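Local coordinates for uncharacterized protein (Bacteroides fragilis, PDB 3EUR) that is of unknown function but has a thioredoxin-like fold with a CxxC motif, which suggests a role in thiol-disulfide chemistry, at residues A[56-62]-A[136-141]; A[115-119]-A[129-133]. One frame throughout, in Å; residues are numbered along the deposited sequence. Where two conformers were deposited one is given.

How the contacts relate
The two contacts share the last helix of a thioredoxin-like domain. Contact 2 pairs strand 116-120 with the edge strand 126-131 of the sheet, and the chain then runs straight into helix 133-141. Contact 1 packs the later part of that helix against helix 57-64. Their centres lie about 13 Å apart. They meet in an apolar layer: Y139 CD2 lies 3.5 Å from L119 CD2, and V136 CG2 lies 3.9 Å from A131 CB. Only contact 2 reaches toward the probable redox site. Its P115 follows a cis peptide bond and touches A45 and M49 of helix 44-55, whose first turn carries part of the CxxC motif.

Contact 1. Residues A[56-62]-A[136-141]; sequences SPVINGF and VEQYLA
L140 packs against both F62 and V58. Its CB lies over one face of the F62 ring, offset toward the rim, in a CH-pi contact. It is 4.1 Å from the ring centroid and 25° off the ring normal. Further along L140, CD2 reaches the F62 ring at CE2, 3.8 Å away. V58 meets L140 from beside the ring. Its CG1 stands anti to the backbone N (chi1 167°), and this brings it 3.8 Å from L140 CB. The other branch, V58 CG2, turns to the methyl of A141. I59 adds the next layer: I59 CD1 touches V136 CG1 (4.1 Å) and also E137 CG, and the I59 side chain crosses both at about a right angle.

The polar edge is built around S56, the N-cap of helix 57-64. S56 OG accepts from I59 N at 3.1 Å in a nearly straight bond. The same hydroxyl donates to E137 OE2 at 2.7 Å, on the anti side of the carboxylate and somewhat out of its plane. One water accepts from V58 N and donates to E137 OE2. The carboxylate thus sits by the N-terminal end of helix 57-64, where the helix dipole would probably favour its negative charge.

The axes of the short segments 57-62 and 136-141 come within 9.2 Å and cross at 54°. Beneath them lies the central sheet. V136 rests on L35 and L117, L140 touches Y33 and L119, and F62 and L140 both lean on L68 of strand 68-74.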
loop_
_atom_site.group_PDB
_atom_site.type_symbol
_atom_site.label_atom_id
_atom_site.label_comp_id
_atom_site.label_asym_id
_atom_site.label_seq_id
_atom_site.Cartn_x
_atom_site.Cartn_y
_atom_site.Cartn_z
ATOM N N SER A 56 12.491 9.046 0.088
ATOM C CA SER A 56 13.312 8.138 -0.716
ATOM C C SER A 56 13.614 8.706 -2.108
ATOM O O SER A 56 12.700 8.894 -2.913
ATOM C CB SER A 56 12.567 6.831 -0.933
ATOM O OG SER A 56 13.215 6.029 -1.873
ATOM N N PRO A 57 14.896 8.905 -2.438
ATOM C CA PRO A 57 15.236 9.344 -3.792
ATOM C C PRO A 57 14.712 8.378 -4.847
ATOM O O PRO A 57 14.116 8.795 -5.845
ATOM C CB PRO A 57 16.770 9.380 -3.772
ATOM C CG PRO A 57 17.064 9.756 -2.354
ATOM C CD PRO A 57 16.054 8.993 -1.541
ATOM N N VAL A 58 14.948 7.089 -4.659
ATOM C CA VAL A 58 14.552 6.128 -5.671
ATOM C C VAL A 58 13.059 6.092 -5.892
ATOM O O VAL A 58 12.566 6.139 -7.018
ATOM C CB VAL A 58 15.126 4.726 -5.412
ATOM C CG1 VAL A 58 14.473 3.680 -6.280
ATOM C CG2 VAL A 58 16.633 4.746 -5.530
ATOM N N ILE A 59 12.303 6.022 -4.816
ATOM C CA ILE A 59 10.859 5.947 -4.986
ATOM C C ILE A 59 10.343 7.221 -5.608
ATOM O O ILE A 59 9.462 7.165 -6.484
ATOM C CB ILE A 59 10.165 5.564 -3.664
ATOM C CG1 ILE A 59 10.542 4.065 -3.342
ATOM C CG2 ILE A 59 8.650 5.817 -3.755
ATOM C CD1 ILE A 59 10.326 3.443 -1.955
ATOM N N ASN A 60 10.835 8.379 -5.157
ATOM C CA ASN A 60 10.434 9.694 -5.711
ATOM C C ASN A 60 10.731 9.789 -7.229
ATOM O O ASN A 60 9.984 10.383 -7.980
ATOM C CB ASN A 60 11.081 10.873 -4.937
ATOM C CG ASN A 60 10.294 11.227 -3.688
ATOM O OD1 ASN A 60 10.345 10.511 -2.607
ATOM N ND2 ASN A 60 9.404 12.165 -3.878
ATOM N N GLY A 61 11.825 9.204 -7.691
ATOM C CA GLY A 61 12.106 9.222 -9.115
ATOM C C GLY A 61 11.030 8.443 -9.863
ATOM O O GLY A 61 10.551 8.866 -10.930
ATOM N N PHE A 62 10.662 7.289 -9.346
ATOM C CA PHE A 62 9.640 6.463 -9.995
ATOM C C PHE A 62 8.225 7.085 -9.923
ATOM O O PHE A 62 7.461 6.951 -10.889
ATOM C CB PHE A 62 9.625 5.066 -9.378
ATOM C CG PHE A 62 10.623 4.118 -10.031
ATOM C CD1 PHE A 62 11.988 4.215 -9.768
ATOM C CD2 PHE A 62 10.218 3.161 -10.924
ATOM C CE1 PHE A 62 12.876 3.373 -10.365
ATOM C CE2 PHE A 62 11.092 2.310 -11.502
ATOM C CZ PHE A 62 12.465 2.429 -11.244
ATOM N N VAL A 136 12.718 -2.449 -1.444
ATOM C CA VAL A 136 11.998 -1.878 -2.585
ATOM C C VAL A 136 12.929 -0.941 -3.364
ATOM O O VAL A 136 12.985 -1.010 -4.598
ATOM C CB VAL A 136 10.720 -1.143 -2.131
ATOM C CG1 VAL A 136 10.051 -0.403 -3.295
ATOM C CG2 VAL A 136 9.732 -2.121 -1.471
ATOM N N GLU A 137 13.685 -0.102 -2.660
ATOM C CA GLU A 137 14.588 0.830 -3.334
ATOM C C GLU A 137 15.640 0.075 -4.125
ATOM O O GLU A 137 15.978 0.427 -5.247
ATOM C CB GLU A 137 15.260 1.768 -2.321
ATOM C CG GLU A 137 14.318 2.701 -1.602
ATOM C CD GLU A 137 15.043 3.441 -0.503
ATOM O OE1 GLU A 137 15.521 2.763 0.453
ATOM O OE2 GLU A 137 15.130 4.692 -0.561
ATOM N N GLN A 138 16.217 -0.967 -3.511
ATOM C CA GLN A 138 17.221 -1.755 -4.196
ATOM C C GLN A 138 16.677 -2.406 -5.463
ATOM O O GLN A 138 17.326 -2.398 -6.508
ATOM C CB GLN A 138 17.793 -2.801 -3.244
ATOM C CG GLN A 138 19.045 -3.427 -3.759
ATOM C CD GLN A 138 19.456 -4.647 -2.977
ATOM O OE1 GLN A 138 19.317 -4.699 -1.741
ATOM N NE2 GLN A 138 19.971 -5.662 -3.701
ATOM N N TYR A 139 15.482 -2.965 -5.366
ATOM C CA TYR A 139 14.859 -3.625 -6.520
ATOM C C TYR A 139 14.662 -2.636 -7.656
ATOM O O TYR A 139 14.968 -2.906 -8.809
ATOM C CB TYR A 139 13.531 -4.203 -6.059
ATOM C CG TYR A 139 12.832 -4.993 -7.129
ATOM C CD1 TYR A 139 12.968 -6.361 -7.202
ATOM C CD2 TYR A 139 12.047 -4.387 -8.080
ATOM C CE1 TYR A 139 12.343 -7.113 -8.181
ATOM C CE2 TYR A 139 11.423 -5.129 -9.079
ATOM C CZ TYR A 139 11.582 -6.486 -9.119
ATOM O OH TYR A 139 10.978 -7.264 -10.087
ATOM N N LEU A 140 14.114 -1.464 -7.321
ATOM C CA LEU A 140 13.803 -0.483 -8.346
ATOM C C LEU A 140 15.050 0.178 -8.947
ATOM O O LEU A 140 15.036 0.602 -10.099
ATOM C CB LEU A 140 12.884 0.609 -7.794
ATOM C CG LEU A 140 11.458 0.167 -7.441
ATOM C CD1 LEU A 140 10.781 1.294 -6.668
ATOM C CD2 LEU A 140 10.714 -0.309 -8.723
ATOM N N ALA A 141 16.128 0.316 -8.183
ATOM C CA ALA A 141 17.359 0.928 -8.689
ATOM C C ALA A 141 18.158 -0.017 -9.581
ATOM O O ALA A 141 19.075 0.375 -10.270
ATOM C CB ALA A 141 18.171 1.407 -7.500
HETATM O O HOH W 1 16.596 5.936 -2.490
#

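Contact 2. Residues A[115-119]-A[129-133]; sequences PTLYL and KDATL
The Y118 ring overlaps the backbone where K129 passes into D130. D130 N lies 4.0 Å above the ring plane, over its centre. This is the beta hairpin formed by strands 116-120 and 126-131 at one margin of the thioredoxin-like sheet. K129 runs alongside the tyrosine and points the same way. Its extended chain brings CG to 3.6 Å from Y118 CE1 and carries CE past the hydroxyl. K129 NZ is hydrogen-bonded to K4 O, which ties the end of the lysine to the N-terminal stretch. Y118 also makes an edge-to-face contact with Y109 and packs on L36 and I38.

The strand breaks direction at K129 and D130, and D130 has left-handed helical backbone angles. After this turn A131 N donates a hydrogen bond to L117 O, at 3.0 Å with an N-H...O angle of 154°. D130 N is just as near that oxygen, but its N-H points poorly for a bond.

L117 packs on the side facing helix 133-141. Its CB lies 3.5 Å from A131 O. Its CD1 lies 4.3 Å from L133 CD1, at the start of the helix. L117 and A131 both touch V136, and L133 leans on L53 of helix 44-55. T132 is the N-cap of helix 133-141: T132 OG1 is hydrogen-bonded to K135 N. Beyond the direct bond, one water bridges the two backbones. It accepts from L117 N at 2.9 Å and donates to A131 O at 2.6 Å.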
loop_
_atom_site.group_PDB
_atom_site.type_symbol
_atom_site.label_atom_id
_atom_site.label_comp_id
_atom_site.label_asym_id
_atom_site.label_seq_id
_atom_site.Cartn_x
_atom_site.Cartn_y
_atom_site.Cartn_z
ATOM N N PRO A 115 3.408 -2.004 9.745
ATOM C CA PRO A 115 3.244 -1.715 8.312
ATOM C C PRO A 115 4.020 -2.648 7.428
ATOM O O PRO A 115 5.067 -3.073 7.744
ATOM C CB PRO A 115 3.841 -0.318 8.187
ATOM C CG PRO A 115 4.832 -0.260 9.229
ATOM C CD PRO A 115 4.244 -0.981 10.366
ATOM N N THR A 116 3.419 -2.949 6.280
ATOM C CA THR A 116 4.003 -3.857 5.303
ATOM C C THR A 116 3.821 -3.385 3.861
ATOM O O THR A 116 2.786 -2.848 3.464
ATOM C CB THR A 116 3.421 -5.278 5.440
ATOM O OG1 THR A 116 3.162 -5.561 6.820
ATOM C CG2 THR A 116 4.395 -6.308 4.889
ATOM N N LEU A 117 4.868 -3.604 3.077
ATOM C CA LEU A 117 4.915 -3.249 1.665
ATOM C C LEU A 117 4.908 -4.451 0.762
ATOM O O LEU A 117 5.595 -5.433 1.010
ATOM C CB LEU A 117 6.192 -2.442 1.378
ATOM C CG LEU A 117 6.352 -1.123 2.093
ATOM C CD1 LEU A 117 7.746 -0.546 1.794
ATOM C CD2 LEU A 117 5.285 -0.116 1.684
ATOM N N TYR A 118 4.134 -4.352 -0.312
ATOM C CA TYR A 118 4.224 -5.259 -1.457
ATOM C C TYR A 118 4.498 -4.433 -2.697
ATOM O O TYR A 118 3.860 -3.412 -2.889
ATOM C CB TYR A 118 2.920 -6.055 -1.691
ATOM C CG TYR A 118 2.585 -7.072 -0.664
ATOM C CD1 TYR A 118 2.696 -8.419 -0.990
ATOM C CD2 TYR A 118 2.223 -6.731 0.604
ATOM C CE1 TYR A 118 2.401 -9.414 -0.102
ATOM C CE2 TYR A 118 1.933 -7.755 1.575
ATOM C CZ TYR A 118 2.071 -9.084 1.181
ATOM O OH TYR A 118 1.801 -10.104 2.097
ATOM N N LEU A 119 5.421 -4.885 -3.540
ATOM C CA LEU A 119 5.640 -4.269 -4.838
ATOM C C LEU A 119 5.034 -5.179 -5.881
ATOM O O LEU A 119 5.351 -6.371 -5.931
ATOM C CB LEU A 119 7.123 -4.031 -5.107
ATOM C CG LEU A 119 7.431 -3.274 -6.410
ATOM C CD1 LEU A 119 6.996 -1.868 -6.375
ATOM C CD2 LEU A 119 8.932 -3.405 -6.761
ATOM N N LYS A 129 7.242 -9.391 -1.748
ATOM C CA LYS A 129 6.304 -9.662 -0.690
ATOM C C LYS A 129 6.855 -9.186 0.657
ATOM O O LYS A 129 7.915 -9.652 1.068
ATOM C CB LYS A 129 5.994 -11.175 -0.625
ATOM C CG LYS A 129 5.171 -11.511 0.642
ATOM C CD LYS A 129 4.703 -12.948 0.680
ATOM C CE LYS A 129 3.760 -13.212 1.823
ATOM N NZ LYS A 129 3.228 -14.644 1.801
ATOM N N ASP A 130 6.116 -8.369 1.404
ATOM C CA ASP A 130 6.510 -7.943 2.716
ATOM C C ASP A 130 7.975 -7.469 2.752
ATOM O O ASP A 130 8.788 -7.958 3.495
ATOM C CB ASP A 130 6.167 -9.050 3.712
ATOM C CG ASP A 130 6.487 -8.644 5.072
ATOM O OD1 ASP A 130 6.649 -7.417 5.247
ATOM O OD2 ASP A 130 6.582 -9.533 5.972
ATOM N N ALA A 131 8.266 -6.519 1.912
ATOM C CA ALA A 131 9.590 -5.955 1.750
ATOM C C ALA A 131 9.797 -4.771 2.653
ATOM O O ALA A 131 8.883 -3.996 2.889
ATOM C CB ALA A 131 9.785 -5.563 0.272
ATOM N N THR A 132 11.030 -4.589 3.111
ATOM C CA THR A 132 11.398 -3.342 3.679
ATOM C C THR A 132 11.466 -2.240 2.626
ATOM O O THR A 132 11.616 -2.520 1.429
ATOM C CB THR A 132 12.779 -3.438 4.352
ATOM O OG1 THR A 132 13.726 -3.722 3.350
ATOM C CG2 THR A 132 12.809 -4.514 5.474
ATOM N N LEU A 133 11.404 -0.985 3.059
ATOM C CA LEU A 133 11.574 0.105 2.134
ATOM C C LEU A 133 12.898 -0.004 1.410
ATOM O O LEU A 133 12.987 0.198 0.184
ATOM C CB LEU A 133 11.445 1.441 2.854
ATOM C CG LEU A 133 11.496 2.663 1.923
ATOM C CD1 LEU A 133 10.522 2.569 0.764
ATOM C CD2 LEU A 133 11.191 3.910 2.746
HETATM O O HOH W 2 5.884 -6.397 7.507
HETATM O O HOH W 3 7.055 -4.772 4.552
#